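Local structure of alpha-L-rhamnosidase (Aspergillus terreus, 6GSZ) at residues Gly735-Pro747 with Gly754-Ser766. The protein probably hydrolyses terminal non-reducing alpha-L-rhamnose residues in alpha-L-rhamnosides. Numbering follows the deposited sequence. Where two conformers were deposited one is given.
Sequences GTTTWERWDSMLP and GQMTSFNHYAVGS. With BGC (beta-D-glucopyranose), chain B.
Glu740 lies over one face of the His761 imidazole, with CG 3.6 Å from the centroid of that ring and almost on its normal; the carboxylate continues the stack, its plane 21° from the ring. Both residues belong to two segments of one long loop between helices 727-732 and 768-775 of the six-hairpin glycosidase domain, and with Met756 they contribute to the glucopyranose pocket. At the ring edge sit Ser758 OG, bonded to His761 ND1, and the bound beta-D-glucopyranose, whose O1 accepts from His761 NE2 with an N-H...O angle of 164°. The aromatic pair Trp739-Phe759 is T-shaped (edge-to-face): the edge of Phe759 meets a face of Trp739, planes at 79°, while Ser744 CB covers a face of Phe759. Val764 CG2 makes a CH-pi contact over a face of Trp742, 3.9 Å from the centroid of its six-membered ring.

With CG anti to the backbone N and an extended chain, Glu740 runs alongside the histidine; its OE1 also forms a salt bridge with Arg464 and accepts a weak bond from Ser758 N. Arg741 NE and NH2 both grip Met756 O, side-on, at 2.8 Å and 2.9 Å respectively, and NH2 also reaches Ala588 O. One water donates to Trp739 O and His761 O and accepts from Val764 N. Ser758 O is held from opposite faces of its carbonyl plane, by Glu740 N at 3.0 Å and Ser744 OG at 2.9 Å.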
ATOM      1  N   GLY A 735     -15.875 -14.144   7.217  1.00 16.76           N
ATOM      2  CA  GLY A 735     -14.693 -13.414   6.811  1.00 15.22           C
ATOM      3  C   GLY A 735     -14.917 -11.915   6.787  1.00 15.20           C
ATOM      4  O   GLY A 735     -15.998 -11.461   6.377  1.00 16.48           O
ATOM      5  N   THR A 736     -13.902 -11.157   7.218  1.00 13.35           N
ATOM      6  CA  THR A 736     -13.931  -9.705   7.231  1.00 15.07           C
ATOM      7  C   THR A 736     -12.745  -9.111   6.443  1.00 13.05           C
ATOM      8  O   THR A 736     -12.533  -7.895   6.452  1.00 13.52           O
ATOM      9  CB  THR A 736     -13.980  -9.170   8.668  1.00 15.24           C
ATOM     10  OG1 THR A 736     -12.878  -9.661   9.428  1.00 13.89           O
ATOM     11  CG2 THR A 736     -15.275  -9.526   9.363  1.00 16.72           C
ATOM     12  N   THR A 737     -12.047  -9.997   5.736  1.00 12.79           N
ATOM     13  CA  THR A 737     -10.892  -9.733   4.897  1.00 12.79           C
ATOM     14  C   THR A 737     -10.959 -10.776   3.790  1.00 13.68           C
ATOM     15  O   THR A 737     -11.661 -11.760   3.945  1.00 14.65           O
ATOM     16  CB  THR A 737      -9.578  -9.854   5.675  1.00 14.22           C
ATOM     17  OG1 THR A 737      -9.570 -11.043   6.455  1.00 14.40           O
ATOM     18  CG2 THR A 737      -9.316  -8.648   6.543  1.00 15.70           C
ATOM     19  N   THR A 738     -10.206 -10.573   2.712  1.00 13.55           N
ATOM     20  CA  THR A 738     -10.051 -11.626   1.715  1.00 13.25           C
ATOM     21  C   THR A 738      -8.941 -12.565   2.177  1.00 13.29           C
ATOM     22  O   THR A 738      -7.967 -12.164   2.805  1.00 13.25           O
ATOM     23  CB  THR A 738      -9.817 -11.033   0.316  1.00 14.15           C
ATOM     24  OG1 THR A 738      -8.734 -10.092   0.280  1.00 14.00           O
ATOM     25  CG2 THR A 738     -11.062 -10.357  -0.214  1.00 13.46           C
ATOM     26  N   TRP A 739      -9.082 -13.848   1.815  1.00 13.77           N
ATOM     27  CA  TRP A 739      -8.172 -14.903   2.310  1.00 14.50           C
ATOM     28  C   TRP A 739      -7.185 -15.293   1.208  1.00 14.21           C
ATOM     29  O   TRP A 739      -7.453 -15.161   0.018  1.00 15.56           O
ATOM     30  CB  TRP A 739      -8.953 -16.138   2.768  1.00 13.84           C
ATOM     31  CG  TRP A 739     -10.038 -15.861   3.756  1.00 13.96           C
ATOM     32  CD1 TRP A 739     -10.201 -14.789   4.585  1.00 14.67           C
ATOM     33  CD2 TRP A 739     -11.091 -16.781   4.083  1.00 14.50           C
ATOM     34  NE1 TRP A 739     -11.300 -14.972   5.391  1.00 14.76           N
ATOM     35  CE2 TRP A 739     -11.875 -16.181   5.090  1.00 15.26           C
ATOM     36  CE3 TRP A 739     -11.466 -18.021   3.562  1.00 16.34           C
ATOM     37  CZ2 TRP A 739     -12.992 -16.818   5.645  1.00 17.74           C
ATOM     38  CZ3 TRP A 739     -12.573 -18.650   4.094  1.00 17.12           C
ATOM     39  CH2 TRP A 739     -13.319 -18.058   5.125  1.00 17.04           C
ATOM     40  N   GLU A 740      -6.034 -15.806   1.600  1.00 13.23           N
ATOM     41  CA  GLU A 740      -5.001 -16.274   0.683  1.00 12.51           C
ATOM     42  C   GLU A 740      -5.531 -17.356  -0.255  1.00 15.24           C
ATOM     43  O   GLU A 740      -5.290 -17.296  -1.465  1.00 14.48           O
ATOM     44  CB  GLU A 740      -3.842 -16.792   1.519  1.00 14.01           C
ATOM     45  CG  GLU A 740      -2.663 -17.366   0.762  1.00 14.21           C
ATOM     46  CD  GLU A 740      -1.497 -17.794   1.639  1.00 14.97           C
ATOM     47  OE1 GLU A 740      -1.753 -18.248   2.783  1.00 15.27           O
ATOM     48  OE2 GLU A 740      -0.342 -17.682   1.133  1.00 14.52           O
ATOM     49  N   ARG A 741      -6.127 -18.391   0.336  1.00 13.90           N
ATOM     50  CA  ARG A 741      -6.703 -19.482  -0.384  1.00 15.69           C
ATOM     51  C   ARG A 741      -8.218 -19.270  -0.501  1.00 16.33           C
ATOM     52  O   ARG A 741      -8.862 -18.752   0.407  1.00 16.17           O
ATOM     53  CB  ARG A 741      -6.541 -20.773   0.404  1.00 14.62           C
ATOM     54  CG  ARG A 741      -5.098 -21.139   0.702  1.00 15.17           C
ATOM     55  CD  ARG A 741      -5.016 -22.311   1.652  1.00 15.78           C
ATOM     56  NE  ARG A 741      -3.660 -22.855   1.776  1.00 15.03           N
ATOM     57  CZ  ARG A 741      -3.070 -23.665   0.889  1.00 15.63           C
ATOM     58  NH1 ARG A 741      -3.745 -24.152  -0.168  1.00 15.91           N
ATOM     59  NH2 ARG A 741      -1.797 -23.989   1.066  1.00 15.91           N
ATOM     60  N   TRP A 742      -8.795 -19.745  -1.603  1.00 15.66           N
ATOM     61  CA  TRP A 742     -10.265 -19.736  -1.701  1.00 15.47           C
ATOM     62  C   TRP A 742     -10.849 -20.402  -0.442  1.00 14.55           C
ATOM     63  O   TRP A 742     -11.844 -19.921   0.170  1.00 16.58           O
ATOM     64  CB  TRP A 742     -10.740 -20.411  -3.002  1.00 15.57           C
ATOM     65  CG  TRP A 742     -10.276 -19.680  -4.227  1.00 14.37           C
ATOM     66  CD1 TRP A 742      -9.345 -20.062  -5.131  1.00 13.49           C
ATOM     67  CD2 TRP A 742     -10.778 -18.423  -4.675  1.00 14.46           C
ATOM     68  NE1 TRP A 742      -9.198 -19.109  -6.110  1.00 14.54           N
ATOM     69  CE2 TRP A 742     -10.046 -18.077  -5.826  1.00 13.03           C
ATOM     70  CE3 TRP A 742     -11.722 -17.519  -4.163  1.00 14.60           C
ATOM     71  CZ2 TRP A 742     -10.316 -16.924  -6.547  1.00 14.38           C
ATOM     72  CZ3 TRP A 742     -11.978 -16.373  -4.877  1.00 15.75           C
ATOM     73  CH2 TRP A 742     -11.251 -16.070  -6.031  1.00 15.84           C
ATOM     74  N   ASP A 743     -10.176 -21.469  -0.005  1.00 16.84           N
ATOM     75  CA  ASP A 743     -10.638 -22.302   1.120  1.00 16.48           C
ATOM     76  C   ASP A 743      -9.673 -22.189   2.317  1.00 16.94           C
ATOM     77  O   ASP A 743      -9.346 -23.208   2.922  1.00 16.59           O
ATOM     78  CB  ASP A 743     -10.796 -23.779   0.677  1.00 16.95           C
ATOM     79  CG  ASP A 743      -9.549 -24.396   0.049  1.00 18.65           C
ATOM     80  OD1 ASP A 743      -8.543 -23.656  -0.178  1.00 20.49           O
ATOM     81  OD2 ASP A 743      -9.607 -25.570  -0.328  1.00 25.10           O
ATOM     82  N   SER A 744      -9.240 -20.982   2.712  1.00 15.19           N
ATOM     83  CA  SER A 744      -8.359 -20.889   3.885  1.00 16.09           C
ATOM     84  C   SER A 744      -9.068 -21.521   5.080  1.00 16.30           C
ATOM     85  O   SER A 744      -8.411 -22.109   5.942  1.00 17.81           O
ATOM     86  CB  SER A 744      -7.948 -19.473   4.189  1.00 16.78           C
ATOM     87  OG  SER A 744      -6.873 -19.036   3.355  1.00 15.92           O
ATOM     88  N   MET A 745     -10.392 -21.336   5.174  1.00 16.04           N
ATOM     89  CA  MET A 745     -11.229 -22.116   6.122  1.00 16.61           C
ATOM     90  C   MET A 745     -12.152 -23.039   5.315  1.00 17.78           C
ATOM     91  O   MET A 745     -12.712 -22.605   4.293  1.00 19.03           O
ATOM     92  CB  MET A 745     -12.095 -21.198   6.992  1.00 19.75           C
ATOM     93  CG  MET A 745     -12.920 -21.898   8.071  1.00 21.29           C
ATOM     94  SD  MET A 745     -13.641 -20.696   9.241  1.00 28.95           S
ATOM     95  CE  MET A 745     -12.159 -20.239  10.163  1.00 26.31           C
ATOM     96  N   LEU A 746     -12.301 -24.282   5.778  1.00 20.23           N
ATOM     97  CA  LEU A 746     -13.178 -25.254   5.149  1.00 20.17           C
ATOM     98  C   LEU A 746     -14.599 -25.059   5.686  1.00 22.17           C
ATOM     99  O   LEU A 746     -14.828 -24.421   6.707  1.00 20.89           O
ATOM    100  CB  LEU A 746     -12.629 -26.658   5.429  1.00 22.42           C
ATOM    101  CG  LEU A 746     -11.149 -26.861   5.110  1.00 25.13           C
ATOM    102  CD1 LEU A 746     -10.739 -28.287   5.430  1.00 30.95           C
ATOM    103  CD2 LEU A 746     -10.824 -26.531   3.658  1.00 26.17           C
ATOM    104  N   PRO A 747     -15.655 -25.528   4.984  1.00 23.31           N
ATOM    105  CA  PRO A 747     -17.024 -25.214   5.401  1.00 25.34           C
ATOM    106  C   PRO A 747     -17.465 -25.582   6.825  1.00 26.78           C
ATOM    107  O   PRO A 747     -18.360 -24.912   7.364  1.00 30.69           O
ATOM    108  CB  PRO A 747     -17.901 -25.931   4.350  1.00 25.93           C
ATOM    109  CG  PRO A 747     -16.976 -26.059   3.139  1.00 26.00           C
ATOM    110  CD  PRO A 747     -15.585 -26.261   3.717  1.00 25.28           C
ATOM    111  N   GLY A 754      -3.031 -26.936   4.772  1.00 20.08           N
ATOM    112  CA  GLY A 754      -1.800 -26.428   4.242  1.00 19.47           C
ATOM    113  C   GLY A 754      -1.064 -25.580   5.266  1.00 17.55           C
ATOM    114  O   GLY A 754      -1.653 -24.764   5.940  1.00 18.80           O
ATOM    115  N   GLN A 755       0.263 -25.746   5.293  1.00 18.15           N
ATOM    116  CA  GLN A 755       1.099 -25.041   6.231  1.00 17.58           C
ATOM    117  C   GLN A 755       1.062 -23.539   5.916  1.00 15.78           C
ATOM    118  O   GLN A 755       1.227 -22.682   6.809  1.00 17.54           O
ATOM    119  CB  GLN A 755       2.551 -25.547   6.168  1.00 19.18           C
ATOM    120  N   MET A 756       0.877 -23.221   4.632  1.00 16.43           N
ATOM    121  CA  MET A 756       0.758 -21.841   4.139  1.00 16.20           C
ATOM    122  C   MET A 756      -0.736 -21.515   4.028  1.00 15.10           C
ATOM    123  O   MET A 756      -1.374 -21.872   3.031  1.00 16.19           O
ATOM    124  CB  MET A 756       1.441 -21.700   2.784  1.00 15.68           C
ATOM    125  CG  MET A 756       1.459 -20.320   2.211  1.00 15.13           C
ATOM    126  SD  MET A 756       1.807 -20.309   0.443  1.00 17.56           S
ATOM    127  CE  MET A 756       0.208 -20.759  -0.207  1.00 17.29           C
ATOM    128  N   THR A 757      -1.291 -20.878   5.063  1.00 14.07           N
ATOM    129  CA  THR A 757      -2.696 -20.469   5.084  1.00 15.14           C
ATOM    130  C   THR A 757      -2.855 -19.155   5.841  1.00 14.34           C
ATOM    131  O   THR A 757      -2.548 -19.104   7.041  1.00 17.64           O
ATOM    132  CB  THR A 757      -3.594 -21.543   5.699  1.00 15.54           C
ATOM    133  OG1 THR A 757      -3.481 -22.741   4.922  1.00 16.99           O
ATOM    134  CG2 THR A 757      -5.041 -21.130   5.763  1.00 16.55           C
ATOM    135  N   SER A 758      -3.322 -18.116   5.161  1.00 14.92           N
ATOM    136  CA  SER A 758      -3.548 -16.803   5.720  1.00 13.81           C
ATOM    137  C   SER A 758      -5.008 -16.389   5.479  1.00 12.42           C
ATOM    138  O   SER A 758      -5.609 -16.699   4.424  1.00 14.52           O
ATOM    139  CB  SER A 758      -2.576 -15.807   5.116  1.00 13.93           C
ATOM    140  OG  SER A 758      -3.152 -14.533   4.919  1.00 12.49           O
ATOM    141  N   PHE A 759      -5.559 -15.599   6.408  1.00 13.16           N
ATOM    142  CA  PHE A 759      -6.888 -15.032   6.278  1.00 13.34           C
ATOM    143  C   PHE A 759      -6.827 -13.532   5.922  1.00 11.70           C
ATOM    144  O   PHE A 759      -7.823 -12.816   6.135  1.00 13.91           O
ATOM    145  CB  PHE A 759      -7.736 -15.271   7.539  1.00 13.20           C
ATOM    146  CG  PHE A 759      -8.018 -16.729   7.746  1.00 13.34           C
ATOM    147  CD1 PHE A 759      -9.134 -17.288   7.166  1.00 14.91           C
ATOM    148  CD2 PHE A 759      -7.160 -17.550   8.472  1.00 14.74           C
ATOM    149  CE1 PHE A 759      -9.399 -18.641   7.322  1.00 16.52           C
ATOM    150  CE2 PHE A 759      -7.434 -18.895   8.625  1.00 16.60           C
ATOM    151  CZ  PHE A 759      -8.547 -19.439   8.050  1.00 16.93           C
ATOM    152  N   ASN A 760      -5.705 -13.050   5.376  1.00 12.99           N
ATOM    153  CA  ASN A 760      -5.611 -11.629   5.068  1.00 11.71           C
ATOM    154  C   ASN A 760      -4.567 -11.376   3.978  1.00 12.87           C
ATOM    155  O   ASN A 760      -3.483 -10.862   4.235  1.00 13.13           O
ATOM    156  CB  ASN A 760      -5.297 -10.818   6.319  1.00 11.69           C
ATOM    157  CG  ASN A 760      -5.687  -9.367   6.219  1.00 12.57           C
ATOM    158  OD1 ASN A 760      -6.057  -8.892   5.130  1.00 13.23           O
ATOM    159  ND2 ASN A 760      -5.618  -8.622   7.312  1.00 12.20           N
ATOM    160  N   HIS A 761      -4.941 -11.732   2.746  1.00 13.14           N
ATOM    161  CA  HIS A 761      -4.156 -11.510   1.509  1.00 13.23           C
ATOM    162  C   HIS A 761      -5.049 -10.763   0.526  1.00 13.66           C
ATOM    163  O   HIS A 761      -6.185 -11.197   0.370  1.00 13.95           O
ATOM    164  CB  HIS A 761      -3.807 -12.862   0.858  1.00 13.11           C
ATOM    165  CG  HIS A 761      -2.493 -13.487   1.153  1.00 12.92           C
ATOM    166  ND1 HIS A 761      -2.174 -13.988   2.404  1.00 13.24           N
ATOM    167  CD2 HIS A 761      -1.455 -13.782   0.332  1.00 12.16           C
ATOM    168  CE1 HIS A 761      -0.969 -14.523   2.342  1.00 14.84           C
ATOM    169  NE2 HIS A 761      -0.479 -14.399   1.072  1.00 13.40           N
ATOM    170  N   TYR A 762      -4.568  -9.675  -0.093  1.00 12.97           N
ATOM    171  CA  TYR A 762      -5.409  -8.950  -1.078  1.00 12.44           C
ATOM    172  C   TYR A 762      -5.537  -9.597  -2.444  1.00 12.62           C
ATOM    173  O   TYR A 762      -6.404  -9.135  -3.213  1.00 13.87           O
ATOM    174  CB  TYR A 762      -4.974  -7.480  -1.201  1.00 12.52           C
ATOM    175  CG  TYR A 762      -3.522  -7.162  -1.453  1.00 11.23           C
ATOM    176  CD1 TYR A 762      -2.791  -7.764  -2.448  1.00 11.17           C
ATOM    177  CD2 TYR A 762      -2.859  -6.245  -0.651  1.00 11.65           C
ATOM    178  CE1 TYR A 762      -1.475  -7.423  -2.704  1.00 11.81           C
ATOM    179  CE2 TYR A 762      -1.532  -5.905  -0.876  1.00 11.33           C
ATOM    180  CZ  TYR A 762      -0.808  -6.553  -1.862  1.00 12.04           C
ATOM    181  OH  TYR A 762       0.500  -6.202  -2.074  1.00 12.56           O
ATOM    182  N   ALA A 763      -4.786 -10.640  -2.803  1.00 13.78           N
ATOM    183  CA  ALA A 763      -4.843 -11.141  -4.187  1.00 14.74           C
ATOM    184  C   ALA A 763      -6.261 -11.450  -4.634  1.00 13.65           C
ATOM    185  O   ALA A 763      -6.611 -11.036  -5.728  1.00 14.25           O
ATOM    186  CB  ALA A 763      -3.947 -12.368  -4.351  1.00 15.83           C
ATOM    187  N   VAL A 764      -7.035 -12.232  -3.864  1.00 15.46           N
ATOM    188  CA  VAL A 764      -8.448 -12.622  -4.239  1.00 16.37           C
ATOM    189  C   VAL A 764      -9.302 -11.357  -4.317  1.00 12.91           C
ATOM    190  O   VAL A 764     -10.290 -11.284  -5.105  1.00 14.83           O
ATOM    191  CB  VAL A 764      -8.947 -13.631  -3.171  1.00 20.94           C
ATOM    192  CG1 VAL A 764     -10.409 -13.619  -2.905  1.00 25.97           C
ATOM    193  CG2 VAL A 764      -8.396 -15.031  -3.481  1.00 21.60           C
ATOM    194  N   GLY A 765      -8.885 -10.308  -3.588  1.00 12.79           N
ATOM    195  CA  GLY A 765      -9.568  -9.038  -3.568  1.00 12.14           C
ATOM    196  C   GLY A 765      -9.380  -8.254  -4.868  1.00 11.42           C
ATOM    197  O   GLY A 765      -9.965  -7.186  -5.001  1.00 11.93           O
ATOM    198  N   SER A 766      -8.585  -8.775  -5.809  1.00 11.25           N
ATOM    199  CA  SER A 766      -8.439  -8.184  -7.158  0.50 11.95           C
ATOM    200  C   SER A 766      -9.757  -8.115  -7.939  1.00 12.22           C
ATOM    201  O   SER A 766      -9.829  -7.388  -8.915  1.00 13.25           O
ATOM    202  CB  SER A 766      -7.387  -8.917  -7.953  0.50 10.62           C
ATOM    203  OG  SER A 766      -7.733 -10.275  -8.146  0.50 10.05           O
TER
HETATM  204  C2  BGC B 968       2.550 -14.873  -1.686  0.70 21.40           C
HETATM  205  C3  BGC B 968       2.794 -15.518  -3.022  0.70 25.42           C
HETATM  206  C4  BGC B 968       3.973 -16.459  -3.132  0.70 26.12           C
HETATM  207  C5  BGC B 968       3.836 -17.356  -1.999  0.70 22.33           C
HETATM  208  C6  BGC B 968       4.985 -18.335  -2.133  0.70 25.89           C
HETATM  209  C1  BGC B 968       2.610 -15.924  -0.591  0.70 26.18           C
HETATM  210  O1  BGC B 968       2.247 -15.316   0.633  0.70 14.80           O
HETATM  211  O2  BGC B 968       1.194 -14.520  -1.552  0.70 29.23           O
HETATM  212  O3  BGC B 968       3.140 -14.551  -3.861  0.70 14.73           O
HETATM  213  O4  BGC B 968       4.124 -17.192  -4.370  0.70 25.27           O
HETATM  214  O5  BGC B 968       3.797 -16.713  -0.684  0.70 37.28           O
HETATM  215  O6  BGC B 968       5.002 -19.164  -0.967  0.70 26.27           O
HETATM  216  O   HOH W   1      -6.036 -13.389  -1.532  1.00 17.47           O